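Local coordinates for arginase (RocF) (Helicobacter pylori, PDB 4G3H), which probably catalyses the manganese-dependent hydrolysis of L-arginine to L-ornithine and urea, with two manganese ions bound in each subunit, at residues R46-K51 with P72-V77; K224-I229 with K271-A276; F243-V248 with T280-T285; R22-A27 with Q297-L302. One frame throughout, in Å; residues are numbered along the deposited sequence.

Contact 1. Residues R46-K51 with P72-V77; sequences RCVLYK and PCMKEV
With CG anti to the backbone N (chi1 -176°) and a bend at chi3, the side chain of Arg-46 leaves strand 44-50 and reaches across to helix 59-78. There Glu-76 sets CG anti to its carbonyl carbon and stays extended beyond it, so the two chains cross at about a right angle. Arg-46 NH2 donates to Glu-76 OE2 at 2.7 Å in a salt bridge that is nearly straight (174°). The oxygen lies in the guanidinium plane and offers its anti lone pair. The guanidinium and carboxylate planes are 59° apart and one bond makes the grip; NH1 lies 3.6 Å from the same OE2. The carbonyl oxygen of Cys-73 sits over one guanidinium face, toward its rim, and Val-77 CG2 lies 3.9 Å from Arg-46 NE. Deeper in, Val-48 supplies a compact branched surface suited to a strand facing a helix: its CG1 meets Cys-73 CB at 4.3 Å, and its CG2 Met-74 SD at 4.1 Å. Met-74 starts away from the strand, and bends at chi2 and chi3 bring its sulphur back; the same side chain touches Ile-97 and Ala-100 of helix 94-104. This strand and helix open a beta-alpha-beta crossover on an outermost strand of the parallel sheet. Apolar contacts of the buried Val-48 and Met-74 thus lie beneath a surface ion pair, where the helix C-terminus would also tend to favour the cation.

Contact 2. Residues K224-I229 with K271-A276; sequences KAVDII and KDRLKA
Arg-273 reaches from segment 271-276 to segment 224-229, and its side chain can be traced outward. CB lies 4.1 Å from Ile-229 CG1, CG passes 3.4 Å from Asp-227 O, and CD comes within 3.5 Å of Val-226 O. A bend at chi3 then turns the guanidinium so that NH1 donates to Val-226 O at 2.9 Å (150°), on a carbonyl lone pair and near the guanidinium plane. NH1 also bonds Leu-223 O, while Ile-229 CD1 lies over one face, toward the rim. Arginine suits the place: its methylenes line the main chain and its tip collects carbonyls. Beside it the parallel strands 228-234 and 274-280 begin to pair, with Ile-229 N donating to Arg-273 O at 2.7 Å and Lys-275 N to Ile-229 O at 2.9 Å, the latter almost straight (171°). These bonds bracket Leu-274, as parallel pairing requires. Lys-275 lays CG against Ile-228 CG2 at 3.7 Å and curls its NZ back to Asp-272 O. The contact closes a beta-alpha-beta unit through helix 256-269. Two carbonyls on one NH1 would tend to stabilise the arginine charge, probably aided by the nearby C-terminal end of helix 212-223.

Contact 3. Residues F243-V248 with T280-T285; sequences FTSTGV and TEYNPT
Pro-284 CD, from the same loop, lies 3.8 Å above the centre of the Tyr-282 ring, while Ser-245 N lies over one face of the Phe-243 ring, toward its rim. At the edge of that phenyl ring, Phe-243 CZ approaches Tyr-282 CD1 at 4.2 Å. The setting is the C-terminal end of the parallel sheet of the arginase fold, where the loops after strands 228-234 and 274-280 meet beside the manganese site. Ser-245 is the centre of an inverse gamma turn, and its carbonyl faces the other loop: Asn-283 N donates to Ser-245 O at 2.7 Å, approaching from above the carbonyl plane. Thr-246 has OG1 anti to the backbone N, and this turns the hydroxyl to donate to Glu-281 O at 2.9 Å, within the carbonyl plane. Ser-245 is small, and its CB lies against Tyr-282 CE1; its OG bonds Glu-294 and a water that also reaches Tyr-282 OH. Glu-281, bent at chi2, comes about 3 Å from the side chain of the metal ligand Asp-234 and about 5 Å from a manganese ion, consistent with a second-shell place. Two acids this close might raise its pKa, though the metal charge would oppose that. His-91 N bonds its OE2. On the other carboxylate oxygen, OE1, a single water bridges the loops, accepting from Gly-247 N at 2.6 Å and donating to Glu-281 OE1 at 2.5 Å.

Contact 4. Residues R22-A27 with Q297-L302; sequences RRLREA and QVLEIL
Leu-24 points its isobutyl group across at segment 297-302, crossing both Val-298 and Leu-302 at about a right angle. Its CG is anti to the carbonyl carbon; chi2 of 171° carries CD1 on as the extended end and turns CD2 off to the flank, and this side methyl does most of the touching. CD2 of Leu-24 meets Val-298 CG1 at 3.7 Å, Leu-302 CD2 at 3.8 Å and Leu-299 CD2 at 3.9 Å, and thus fits among three side chains of the partner helix. The other methyl, Leu-24 CD1, lies alongside Val-298 CG1 at 4.0 Å. One turn on, Ala-27 faces the partner with only a methyl, and Leu-299 reaches over to it, CD2 lying 3.9 Å from Ala-27 CB. The small residue accepts the long one, while Val-298, branched at CB, sets CG1 against both Leu-24 methyls, nearer to CD2. No hydrogen bond crosses, and the joint depends on methyl contacts between segment axes that come within 11.1 Å at a crossing angle of -58°. Along the flank, Arg-23 makes a salt bridge with Glu-295, just before the second segment. The segments belong to helix 16-30, which follows strand 2-8, and helix 293-309, which follows strand 274-280. On the latter helix, Ile-301 packs on Phe-256 and Leu-263 of helix 256-269.

Contact 4 ties residues near the two ends of the modelled chain, and contacts 1, 2 and 3 lie inside the loop it closes. Contacts 3 and 4 touch, their centres about 13 Å apart: Phe-243 CZ lies 3.4 Å from Val-298 CG2, and Tyr-282 CD2 3.5 Å from Leu-24 CD1. The helix pair therefore backs the loops that border the manganese site, the side chain of Val-298 being about 14 Å from a bound ion. Along strand 274-280 contacts 2 and 3 follow each other, their segments alternating in sequence, yet their centres are about 28 Å apart, on opposite sides of the chain's centre. Contact 1 reaches contact 4 through Cys-47 SG and Arg-25 NH1, 3.8 Å apart.

Contact 1. Residues R46-K51 with P72-V77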
# COMPACT_ATOMS: atom_id res chain seq x y z
N ARG A 46 -12.30 -10.98 -4.71
CA ARG A 46 -12.91 -9.96 -5.54
C ARG A 46 -11.95 -9.22 -6.47
O ARG A 46 -10.91 -8.73 -6.05
CB ARG A 46 -13.64 -8.88 -4.73
CG ARG A 46 -14.26 -7.99 -5.77
CD ARG A 46 -14.74 -6.63 -5.53
NE ARG A 46 -15.83 -6.44 -4.60
CZ ARG A 46 -16.78 -5.53 -4.77
NH1 ARG A 46 -16.77 -4.76 -5.86
NH2 ARG A 46 -17.67 -5.31 -3.83
N CYS A 47 -12.31 -9.14 -7.75
CA CYS A 47 -11.50 -8.42 -8.72
C CYS A 47 -12.03 -7.00 -8.77
O CYS A 47 -13.24 -6.78 -8.86
CB CYS A 47 -11.63 -9.04 -10.12
SG CYS A 47 -10.61 -8.20 -11.38
N VAL A 48 -11.12 -6.03 -8.69
CA VAL A 48 -11.49 -4.62 -8.73
C VAL A 48 -10.69 -3.95 -9.85
O VAL A 48 -9.46 -4.05 -9.89
CB VAL A 48 -11.18 -3.92 -7.38
CG1 VAL A 48 -11.45 -2.42 -7.50
CG2 VAL A 48 -12.04 -4.52 -6.28
N LEU A 49 -11.40 -3.30 -10.76
CA LEU A 49 -10.77 -2.63 -11.89
C LEU A 49 -10.31 -1.22 -11.53
O LEU A 49 -10.95 -0.52 -10.74
CB LEU A 49 -11.73 -2.56 -13.08
CG LEU A 49 -12.28 -3.91 -13.57
CD1 LEU A 49 -13.14 -3.67 -14.80
CD2 LEU A 49 -11.14 -4.87 -13.89
N TYR A 50 -9.19 -0.81 -12.12
CA TYR A 50 -8.66 0.52 -11.86
C TYR A 50 -8.21 1.19 -13.15
O TYR A 50 -8.07 0.54 -14.19
CB TYR A 50 -7.50 0.45 -10.86
CG TYR A 50 -6.22 -0.18 -11.40
CD1 TYR A 50 -5.26 0.60 -12.06
CD2 TYR A 50 -5.96 -1.54 -11.25
CE1 TYR A 50 -4.08 0.04 -12.55
CE2 TYR A 50 -4.77 -2.12 -11.74
CZ TYR A 50 -3.84 -1.32 -12.39
OH TYR A 50 -2.66 -1.86 -12.85
N LYS A 51 -8.01 2.49 -13.07
CA LYS A 51 -7.57 3.29 -14.20
C LYS A 51 -6.26 3.95 -13.79
O LYS A 51 -6.17 4.52 -12.71
CB LYS A 51 -8.62 4.35 -14.53
CG LYS A 51 -8.44 5.00 -15.88
CD LYS A 51 -9.52 6.04 -16.11
CE LYS A 51 -9.72 6.27 -17.59
NZ LYS A 51 -10.20 5.03 -18.25
N PRO A 72 -16.11 3.55 -4.91
CA PRO A 72 -17.35 2.89 -4.47
C PRO A 72 -17.17 1.39 -4.24
O PRO A 72 -17.70 0.84 -3.27
CB PRO A 72 -18.32 3.20 -5.61
CG PRO A 72 -17.86 4.55 -6.08
CD PRO A 72 -16.35 4.38 -6.11
N CYS A 73 -16.42 0.73 -5.12
CA CYS A 73 -16.17 -0.71 -4.99
C CYS A 73 -15.36 -1.03 -3.74
O CYS A 73 -15.68 -1.97 -3.01
CB CYS A 73 -15.42 -1.25 -6.22
SG CYS A 73 -16.41 -1.39 -7.73
N MET A 74 -14.31 -0.25 -3.49
CA MET A 74 -13.50 -0.49 -2.31
C MET A 74 -14.27 -0.20 -1.02
O MET A 74 -14.03 -0.83 0.00
CB MET A 74 -12.21 0.35 -2.36
CG MET A 74 -11.21 -0.10 -3.43
SD MET A 74 -10.85 -1.89 -3.42
CE MET A 74 -10.20 -2.11 -1.74
N LYS A 75 -15.19 0.76 -1.06
CA LYS A 75 -15.98 1.06 0.13
C LYS A 75 -16.82 -0.16 0.47
O LYS A 75 -16.97 -0.51 1.63
CB LYS A 75 -16.90 2.27 -0.09
CG LYS A 75 -16.17 3.59 -0.22
CD LYS A 75 -17.13 4.77 -0.12
CE LYS A 75 -17.80 4.82 1.25
NZ LYS A 75 -18.64 6.04 1.43
N GLU A 76 -17.36 -0.81 -0.56
CA GLU A 76 -18.15 -2.02 -0.35
C GLU A 76 -17.32 -3.06 0.38
O GLU A 76 -17.82 -3.76 1.27
CB GLU A 76 -18.62 -2.61 -1.68
CG GLU A 76 -19.64 -1.77 -2.42
CD GLU A 76 -20.13 -2.43 -3.70
OE1 GLU A 76 -21.01 -1.85 -4.38
OE2 GLU A 76 -19.65 -3.53 -4.04
N VAL A 77 -16.05 -3.17 0.00
CA VAL A 77 -15.16 -4.13 0.65
C VAL A 77 -14.89 -3.73 2.10
O VAL A 77 -15.04 -4.54 3.01
CB VAL A 77 -13.80 -4.23 -0.10
CG1 VAL A 77 -12.81 -5.06 0.72
CG2 VAL A 77 -14.01 -4.85 -1.48

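Contact 2. Residues K224-I229 with K271-A276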
# COMPACT_ATOMS: atom_id res chain seq x y z
N LYS A 224 -0.10 5.87 19.19
CA LYS A 224 -0.87 5.68 20.42
C LYS A 224 -2.29 6.25 20.41
O LYS A 224 -3.18 5.72 21.07
CB LYS A 224 -0.10 6.28 21.60
CG LYS A 224 0.24 7.75 21.43
CD LYS A 224 1.01 8.28 22.62
CE LYS A 224 1.31 9.77 22.46
NZ LYS A 224 1.98 10.33 23.66
N ALA A 225 -2.51 7.32 19.65
CA ALA A 225 -3.83 7.94 19.61
C ALA A 225 -4.77 7.54 18.47
O ALA A 225 -5.96 7.86 18.52
CB ALA A 225 -3.67 9.46 19.63
N VAL A 226 -4.27 6.84 17.46
CA VAL A 226 -5.12 6.46 16.33
C VAL A 226 -6.11 5.36 16.69
O VAL A 226 -5.83 4.54 17.56
CB VAL A 226 -4.29 5.99 15.09
CG1 VAL A 226 -3.23 7.05 14.75
CG2 VAL A 226 -3.66 4.64 15.36
N ASP A 227 -7.25 5.34 16.02
CA ASP A 227 -8.29 4.35 16.27
C ASP A 227 -8.13 3.10 15.41
O ASP A 227 -8.44 2.00 15.85
CB ASP A 227 -9.68 4.94 16.00
CG ASP A 227 -9.97 6.15 16.87
OD1 ASP A 227 -9.92 6.00 18.11
OD2 ASP A 227 -10.26 7.23 16.31
N ILE A 228 -7.67 3.29 14.18
CA ILE A 228 -7.47 2.15 13.29
C ILE A 228 -6.23 2.36 12.43
O ILE A 228 -5.82 3.48 12.16
CB ILE A 228 -8.69 1.91 12.38
CG1 ILE A 228 -8.96 3.15 11.53
CG2 ILE A 228 -9.91 1.53 13.22
CD1 ILE A 228 -10.07 2.94 10.54
N ILE A 229 -5.66 1.25 11.98
CA ILE A 229 -4.44 1.28 11.21
C ILE A 229 -4.55 0.60 9.86
O ILE A 229 -5.24 -0.41 9.70
CB ILE A 229 -3.31 0.64 12.04
CG1 ILE A 229 -3.18 1.37 13.38
CG2 ILE A 229 -1.99 0.68 11.28
CD1 ILE A 229 -2.16 0.76 14.32
N LYS A 271 -2.23 -5.82 16.08
CA LYS A 271 -3.29 -6.76 15.71
C LYS A 271 -4.72 -6.23 15.91
O LYS A 271 -5.58 -6.42 15.04
CB LYS A 271 -3.13 -8.06 16.51
CG LYS A 271 -4.15 -9.14 16.17
CD LYS A 271 -3.85 -9.82 14.84
CE LYS A 271 -2.81 -10.92 15.00
NZ LYS A 271 -1.49 -10.44 15.49
N ASP A 272 -4.96 -5.56 17.03
CA ASP A 272 -6.29 -5.04 17.35
C ASP A 272 -6.81 -3.89 16.49
O ASP A 272 -7.99 -3.84 16.17
CB ASP A 272 -6.34 -4.61 18.82
CG ASP A 272 -6.62 -5.77 19.75
OD1 ASP A 272 -5.87 -6.76 19.71
OD2 ASP A 272 -7.59 -5.68 20.53
N ARG A 273 -5.93 -2.96 16.12
CA ARG A 273 -6.38 -1.82 15.33
C ARG A 273 -6.11 -1.91 13.82
O ARG A 273 -6.57 -1.06 13.06
CB ARG A 273 -5.75 -0.54 15.89
CG ARG A 273 -6.24 -0.17 17.29
CD ARG A 273 -5.52 1.07 17.83
NE ARG A 273 -4.11 0.79 18.10
CZ ARG A 273 -3.21 1.72 18.42
NH1 ARG A 273 -3.57 3.00 18.52
NH2 ARG A 273 -1.95 1.37 18.65
N LEU A 274 -5.38 -2.93 13.39
CA LEU A 274 -5.08 -3.12 11.97
C LEU A 274 -6.36 -3.57 11.27
O LEU A 274 -6.87 -4.64 11.56
CB LEU A 274 -4.00 -4.19 11.78
CG LEU A 274 -3.52 -4.48 10.35
CD1 LEU A 274 -2.87 -3.24 9.75
CD2 LEU A 274 -2.52 -5.63 10.37
N LYS A 275 -6.86 -2.75 10.35
CA LYS A 275 -8.09 -3.08 9.63
C LYS A 275 -7.89 -3.47 8.17
O LYS A 275 -8.83 -3.88 7.49
CB LYS A 275 -9.10 -1.93 9.72
CG LYS A 275 -9.47 -1.56 11.15
CD LYS A 275 -9.98 -2.78 11.90
CE LYS A 275 -10.11 -2.51 13.39
NZ LYS A 275 -10.50 -3.74 14.14
N ALA A 276 -6.67 -3.32 7.66
CA ALA A 276 -6.40 -3.70 6.28
C ALA A 276 -4.92 -3.79 5.97
O ALA A 276 -4.10 -3.10 6.58
CB ALA A 276 -7.06 -2.71 5.31

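Contact 3. Residues F243-V248 with T280-T285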
# COMPACT_ATOMS: atom_id res chain seq x y z
N PHE A 243 15.94 -8.93 -4.15
CA PHE A 243 14.61 -9.13 -4.72
C PHE A 243 14.48 -8.29 -5.98
O PHE A 243 14.49 -7.06 -5.92
CB PHE A 243 13.53 -8.72 -3.71
CG PHE A 243 12.15 -9.15 -4.11
CD1 PHE A 243 11.73 -10.47 -3.91
CD2 PHE A 243 11.26 -8.25 -4.68
CE1 PHE A 243 10.45 -10.88 -4.29
CE2 PHE A 243 9.98 -8.65 -5.06
CZ PHE A 243 9.58 -9.97 -4.87
N THR A 244 14.35 -8.96 -7.12
CA THR A 244 14.28 -8.24 -8.39
C THR A 244 12.92 -8.20 -9.09
O THR A 244 12.78 -7.52 -10.10
CB THR A 244 15.32 -8.82 -9.38
OG1 THR A 244 14.94 -10.15 -9.76
CG2 THR A 244 16.71 -8.87 -8.71
N SER A 245 11.93 -8.91 -8.56
CA SER A 245 10.61 -8.92 -9.18
C SER A 245 9.78 -7.70 -8.81
O SER A 245 8.64 -7.82 -8.35
CB SER A 245 9.86 -10.20 -8.82
OG SER A 245 10.47 -11.32 -9.42
N THR A 246 10.36 -6.52 -9.01
CA THR A 246 9.68 -5.27 -8.69
C THR A 246 10.18 -4.20 -9.68
O THR A 246 11.34 -4.21 -10.10
CB THR A 246 9.95 -4.86 -7.22
OG1 THR A 246 9.04 -3.82 -6.84
CG2 THR A 246 11.37 -4.37 -7.03
N GLY A 247 9.29 -3.28 -10.04
CA GLY A 247 9.62 -2.24 -11.00
C GLY A 247 10.73 -1.26 -10.70
O GLY A 247 11.49 -0.90 -11.60
N VAL A 248 10.83 -0.80 -9.46
CA VAL A 248 11.87 0.17 -9.10
C VAL A 248 12.71 -0.34 -7.94
O VAL A 248 12.42 -0.06 -6.78
CB VAL A 248 11.24 1.54 -8.72
CG1 VAL A 248 12.34 2.56 -8.45
CG2 VAL A 248 10.34 2.02 -9.86
N THR A 280 1.88 -4.63 -2.52
CA THR A 280 1.93 -4.17 -3.90
C THR A 280 3.30 -4.20 -4.56
O THR A 280 4.31 -4.48 -3.92
CB THR A 280 1.40 -2.71 -3.94
OG1 THR A 280 1.13 -2.31 -5.28
CG2 THR A 280 2.43 -1.77 -3.32
N GLU A 281 3.31 -3.89 -5.85
CA GLU A 281 4.53 -3.84 -6.65
C GLU A 281 5.25 -5.17 -6.85
O GLU A 281 6.48 -5.25 -6.73
CB GLU A 281 5.50 -2.80 -6.07
CG GLU A 281 4.99 -1.35 -6.11
CD GLU A 281 4.75 -0.83 -7.53
OE1 GLU A 281 5.35 -1.37 -8.48
OE2 GLU A 281 3.99 0.14 -7.69
N TYR A 282 4.49 -6.21 -7.13
CA TYR A 282 5.09 -7.50 -7.43
C TYR A 282 5.04 -7.58 -8.94
O TYR A 282 3.97 -7.69 -9.52
CB TYR A 282 4.30 -8.65 -6.82
CG TYR A 282 4.79 -10.00 -7.30
CD1 TYR A 282 6.14 -10.33 -7.23
CD2 TYR A 282 3.91 -10.92 -7.85
CE1 TYR A 282 6.61 -11.54 -7.71
CE2 TYR A 282 4.37 -12.15 -8.33
CZ TYR A 282 5.72 -12.45 -8.25
OH TYR A 282 6.19 -13.65 -8.73
N ASN A 283 6.21 -7.51 -9.58
CA ASN A 283 6.29 -7.57 -11.04
C ASN A 283 7.26 -8.68 -11.44
O ASN A 283 8.46 -8.44 -11.60
CB ASN A 283 6.77 -6.23 -11.61
CG ASN A 283 6.67 -6.18 -13.12
OD1 ASN A 283 6.70 -7.21 -13.80
ND2 ASN A 283 6.57 -4.97 -13.67
N PRO A 284 6.76 -9.90 -11.62
CA PRO A 284 7.60 -11.03 -12.00
C PRO A 284 8.25 -10.94 -13.38
O PRO A 284 9.26 -11.59 -13.63
CB PRO A 284 6.65 -12.22 -11.89
CG PRO A 284 5.35 -11.64 -12.30
CD PRO A 284 5.34 -10.30 -11.56
N THR A 285 7.68 -10.13 -14.28
CA THR A 285 8.23 -10.02 -15.63
C THR A 285 9.58 -9.32 -15.72
O THR A 285 10.30 -9.51 -16.70
CB THR A 285 7.25 -9.30 -16.60
OG1 THR A 285 7.10 -7.93 -16.22
CG2 THR A 285 5.88 -9.97 -16.57
O HOH W 1 8.94 -13.79 -9.42
O HOH W 2 6.74 -3.16 -9.57

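Contact 4. Residues R22-A27 with Q297-L302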
# COMPACT_ATOMS: atom_id res chain seq x y z
N ARG A 22 -2.40 -11.54 -10.70
CA ARG A 22 -3.13 -12.73 -11.11
C ARG A 22 -2.44 -14.02 -10.69
O ARG A 22 -3.10 -15.01 -10.38
CB ARG A 22 -3.41 -12.73 -12.63
CG ARG A 22 -2.21 -12.52 -13.54
CD ARG A 22 -1.29 -13.73 -13.58
NE ARG A 22 -1.98 -14.96 -13.97
CZ ARG A 22 -1.38 -16.14 -14.08
NH1 ARG A 22 -2.07 -17.21 -14.43
NH2 ARG A 22 -0.08 -16.24 -13.83
N ARG A 23 -1.11 -14.00 -10.66
CA ARG A 23 -0.33 -15.17 -10.24
C ARG A 23 -0.60 -15.45 -8.76
O ARG A 23 -0.81 -16.60 -8.35
CB ARG A 23 1.17 -14.93 -10.39
CG ARG A 23 1.75 -15.08 -11.78
CD ARG A 23 3.26 -15.26 -11.64
NE ARG A 23 3.98 -15.30 -12.90
CZ ARG A 23 5.27 -15.57 -13.01
NH1 ARG A 23 5.85 -15.59 -14.20
NH2 ARG A 23 6.00 -15.82 -11.93
N LEU A 24 -0.55 -14.39 -7.96
CA LEU A 24 -0.77 -14.50 -6.52
C LEU A 24 -2.21 -14.93 -6.22
O LEU A 24 -2.44 -15.74 -5.33
CB LEU A 24 -0.44 -13.15 -5.86
CG LEU A 24 1.03 -12.72 -6.04
CD1 LEU A 24 1.24 -11.31 -5.55
CD2 LEU A 24 1.94 -13.68 -5.28
N ARG A 25 -3.17 -14.40 -6.97
CA ARG A 25 -4.58 -14.76 -6.78
C ARG A 25 -4.80 -16.26 -7.00
O ARG A 25 -5.49 -16.92 -6.23
CB ARG A 25 -5.48 -13.99 -7.74
CG ARG A 25 -5.64 -12.51 -7.45
CD ARG A 25 -6.31 -11.80 -8.63
NE ARG A 25 -7.66 -12.28 -8.92
CZ ARG A 25 -8.43 -11.81 -9.89
NH1 ARG A 25 -7.98 -10.83 -10.68
NH2 ARG A 25 -9.65 -12.30 -10.09
N GLU A 26 -4.22 -16.78 -8.08
CA GLU A 26 -4.37 -18.20 -8.40
C GLU A 26 -3.67 -19.09 -7.37
O GLU A 26 -4.21 -20.12 -6.98
CB GLU A 26 -3.86 -18.47 -9.82
CG GLU A 26 -4.75 -17.81 -10.88
CD GLU A 26 -4.27 -18.02 -12.32
OE1 GLU A 26 -5.01 -17.64 -13.25
OE2 GLU A 26 -3.16 -18.56 -12.51
N ALA A 27 -2.52 -18.70 -6.89
CA ALA A 27 -1.83 -19.33 -5.89
C ALA A 27 -2.54 -19.36 -4.55
O ALA A 27 -2.67 -20.29 -4.07
CB ALA A 27 -0.46 -18.94 -5.81
N GLN A 297 9.00 -16.32 -2.15
CA GLN A 297 9.19 -15.37 -1.06
C GLN A 297 7.94 -14.51 -0.85
O GLN A 297 7.52 -14.30 0.29
CB GLN A 297 10.41 -14.49 -1.33
CG GLN A 297 11.71 -15.27 -1.27
CD GLN A 297 12.94 -14.41 -1.50
OE1 GLN A 297 13.01 -13.68 -2.48
NE2 GLN A 297 13.90 -14.50 -0.60
N VAL A 298 7.37 -14.02 -1.95
CA VAL A 298 6.16 -13.20 -1.87
C VAL A 298 5.03 -14.03 -1.27
O VAL A 298 4.34 -13.59 -0.34
CB VAL A 298 5.77 -12.69 -3.29
CG1 VAL A 298 4.46 -11.91 -3.23
CG2 VAL A 298 6.87 -11.79 -3.84
N LEU A 299 4.86 -15.25 -1.78
CA LEU A 299 3.83 -16.14 -1.26
C LEU A 299 4.02 -16.38 0.23
O LEU A 299 3.06 -16.53 0.97
CB LEU A 299 3.83 -17.46 -2.04
CG LEU A 299 3.16 -17.34 -3.41
CD1 LEU A 299 3.31 -18.64 -4.19
CD2 LEU A 299 1.69 -17.01 -3.21
N GLU A 300 5.27 -16.42 0.68
CA GLU A 300 5.56 -16.61 2.10
C GLU A 300 5.18 -15.36 2.88
O GLU A 300 4.67 -15.45 4.00
CB GLU A 300 7.04 -16.94 2.30
CG GLU A 300 7.40 -18.37 1.89
CD GLU A 300 8.89 -18.65 1.96
OE1 GLU A 300 9.51 -18.31 2.99
OE2 GLU A 300 9.43 -19.23 1.00
N ILE A 301 5.41 -14.19 2.28
CA ILE A 301 5.03 -12.93 2.91
C ILE A 301 3.52 -12.97 3.11
O ILE A 301 3.00 -12.63 4.18
CB ILE A 301 5.35 -11.72 1.99
CG1 ILE A 301 6.83 -11.71 1.60
CG2 ILE A 301 4.97 -10.42 2.69
CD1 ILE A 301 7.78 -11.42 2.73
N LEU A 302 2.81 -13.39 2.07
CA LEU A 302 1.36 -13.47 2.11
C LEU A 302 0.86 -14.47 3.16
O LEU A 302 -0.06 -14.15 3.91
CB LEU A 302 0.81 -13.82 0.71
CG LEU A 302 0.36 -12.69 -0.24
CD1 LEU A 302 0.86 -11.32 0.22
CD2 LEU A 302 0.86 -13.00 -1.65